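Local coordinates for sulfate transporter sulfate transporter family protein (Wolinella succinogenes, PDB 4DGF) that probably exchanges sulfate or related anions across the membrane as a SulP-family transporter, of which this chain is the STAS domain, at residues A[43-48]-A[53-58]. Numbering follows the deposited sequence.
Sequences GVLDVI and KVFILR
Val44 meets the ring of Phe55 with one methyl: CG1 lies 4.1 Å from CE1 of Phe55 and almost as near its CZ, and the two side chains cross at about a right angle. That methyl stands anti to the backbone N of Val44 (chi1 160°), which brings it beside CE1 and CZ; because Val44 points toward the strand, a short beta-branched side chain is enough. Phe55, large and flat, can receive several residues and still meet Phe76 edge-to-face. Leu45 leaves its backbone across the line to the strand, but its end bends back and brings CD2 to 4.0 Å from CD1 of Phe55, the two side chains running past each other in opposite directions; Leu45 also packs on Ser79 and Cys80 of helix 67-83. The contact belongs to a beta-alpha-beta crossover of the STAS domain, in which helix 35-41 and the turn at 43-48 lead from strand 24-28 into the adjacent, parallel strand 54-58. Asp46 faces the other way and pairs with Arg83 in a salt bridge, suiting an exposed position. Ile48 closes the apolar patch at the ring's edge, near its plane, with CD1 4.2 Å from CE1 of Phe55; its extended chain (chi2 174°) gives the needed length.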
loop_
_atom_site.group_PDB
_atom_site.type_symbol
_atom_site.label_atom_id
_atom_site.label_comp_id
_atom_site.label_asym_id
_atom_site.label_seq_id
_atom_site.Cartn_x
_atom_site.Cartn_y
_atom_site.Cartn_z
ATOM N N GLY A 43 -6.816 -9.634 5.961
ATOM C CA GLY A 43 -7.177 -9.476 7.352
ATOM C C GLY A 43 -6.137 -8.767 8.196
ATOM O O GLY A 43 -6.311 -8.659 9.437
ATOM N N VAL A 44 -5.083 -8.217 7.572
ATOM C CA VAL A 44 -4.071 -7.544 8.346
ATOM C C VAL A 44 -4.631 -6.400 9.195
ATOM O O VAL A 44 -4.207 -6.241 10.328
ATOM C CB VAL A 44 -2.959 -7.006 7.430
ATOM C CG1 VAL A 44 -2.171 -5.898 8.122
ATOM C CG2 VAL A 44 -1.957 -8.172 7.066
ATOM N N LEU A 45 -5.601 -5.616 8.707
ATOM C CA LEU A 45 -6.093 -4.559 9.577
ATOM C C LEU A 45 -6.948 -5.123 10.740
ATOM O O LEU A 45 -7.099 -4.469 11.731
ATOM C CB LEU A 45 -6.877 -3.526 8.783
ATOM C CG LEU A 45 -6.190 -2.323 8.156
ATOM C CD1 LEU A 45 -7.336 -1.418 7.726
ATOM C CD2 LEU A 45 -5.241 -1.519 9.047
ATOM N N ASP A 46 -7.536 -6.313 10.644
ATOM C CA ASP A 46 -8.273 -6.847 11.818
ATOM C C ASP A 46 -7.322 -7.376 12.920
ATOM O O ASP A 46 -7.815 -7.723 14.003
ATOM C CB ASP A 46 -9.151 -8.040 11.447
ATOM C CG ASP A 46 -10.215 -7.705 10.365
ATOM O OD1 ASP A 46 -10.851 -6.599 10.442
ATOM O OD2 ASP A 46 -10.405 -8.565 9.441
ATOM N N VAL A 47 -6.006 -7.470 12.665
ATOM C CA VAL A 47 -5.082 -7.893 13.748
ATOM C C VAL A 47 -4.088 -6.819 14.209
ATOM O O VAL A 47 -3.175 -7.114 14.961
ATOM C CB VAL A 47 -4.336 -9.206 13.388
ATOM C CG1 VAL A 47 -5.353 -10.256 12.942
ATOM C CG2 VAL A 47 -3.345 -8.947 12.255
ATOM N N ILE A 48 -4.242 -5.573 13.778
ATOM C CA ILE A 48 -3.514 -4.517 14.394
ATOM C C ILE A 48 -4.443 -3.948 15.508
ATOM O O ILE A 48 -5.622 -3.665 15.248
ATOM C CB ILE A 48 -3.162 -3.438 13.394
ATOM C CG1 ILE A 48 -2.275 -4.028 12.290
ATOM C CG2 ILE A 48 -2.480 -2.291 14.121
ATOM C CD1 ILE A 48 -1.999 -3.045 11.152
ATOM N N LYS A 53 -3.472 5.516 11.207
ATOM C CA LYS A 53 -4.154 6.577 10.498
ATOM C C LYS A 53 -3.894 6.400 8.996
ATOM O O LYS A 53 -4.744 6.799 8.140
ATOM C CB LYS A 53 -3.572 7.924 10.932
ATOM C CG LYS A 53 -3.649 8.196 12.443
ATOM C CD LYS A 53 -3.045 9.562 12.725
ATOM C CE LYS A 53 -2.722 9.777 14.204
ATOM N NZ LYS A 53 -3.984 9.728 14.989
ATOM N N VAL A 54 -2.670 5.910 8.704
ATOM C CA VAL A 54 -2.195 5.791 7.263
ATOM C C VAL A 54 -1.516 4.430 7.157
ATOM O O VAL A 54 -0.768 4.062 8.069
ATOM C CB VAL A 54 -1.186 6.859 6.879
ATOM C CG1 VAL A 54 -0.755 6.778 5.415
ATOM C CG2 VAL A 54 -1.716 8.305 7.148
ATOM N N PHE A 55 -1.774 3.712 6.042
ATOM C CA PHE A 55 -1.179 2.445 5.811
ATOM C C PHE A 55 -0.509 2.555 4.460
ATOM O O PHE A 55 -1.218 2.853 3.457
ATOM C CB PHE A 55 -2.278 1.310 5.825
ATOM C CG PHE A 55 -1.770 -0.055 5.853
ATOM C CD1 PHE A 55 -1.832 -0.797 7.040
ATOM C CD2 PHE A 55 -1.160 -0.583 4.705
ATOM C CE1 PHE A 55 -1.205 -2.089 7.104
ATOM C CE2 PHE A 55 -0.666 -1.921 4.729
ATOM C CZ PHE A 55 -0.711 -2.648 5.954
ATOM N N ILE A 56 0.795 2.236 4.421
ATOM C CA ILE A 56 1.529 2.301 3.164
ATOM C C ILE A 56 1.800 0.880 2.741
ATOM O O ILE A 56 2.459 0.105 3.441
ATOM C CB ILE A 56 2.847 3.102 3.305
ATOM C CG1 ILE A 56 2.549 4.483 3.878
ATOM C CG2 ILE A 56 3.586 3.147 1.913
ATOM C CD1 ILE A 56 3.725 5.403 4.013
ATOM N N LEU A 57 1.349 0.547 1.531
ATOM C CA LEU A 57 1.700 -0.744 0.996
ATOM C C LEU A 57 2.847 -0.515 0.008
ATOM O O LEU A 57 2.650 0.259 -1.023
ATOM C CB LEU A 57 0.447 -1.233 0.254
ATOM C CG LEU A 57 0.450 -2.663 -0.033
ATOM C CD1 LEU A 57 0.385 -3.560 1.210
ATOM C CD2 LEU A 57 -0.841 -2.956 -0.832
ATOM N N ARG A 58 4.028 -1.020 0.365
ATOM C CA ARG A 58 5.183 -0.873 -0.440
ATOM C C ARG A 58 5.224 -1.884 -1.557
ATOM O O ARG A 58 5.358 -3.129 -1.275
ATOM C CB ARG A 58 6.545 -0.986 0.376
ATOM C CG ARG A 58 6.619 0.186 1.362
ATOM C CD ARG A 58 8.015 0.357 1.928
ATOM N NE ARG A 58 8.967 0.753 0.859
ATOM C CZ ARG A 58 10.266 0.966 1.013
ATOM N NH1 ARG A 58 10.861 0.894 2.231
ATOM N NH2 ARG A 58 10.949 1.374 -0.044
#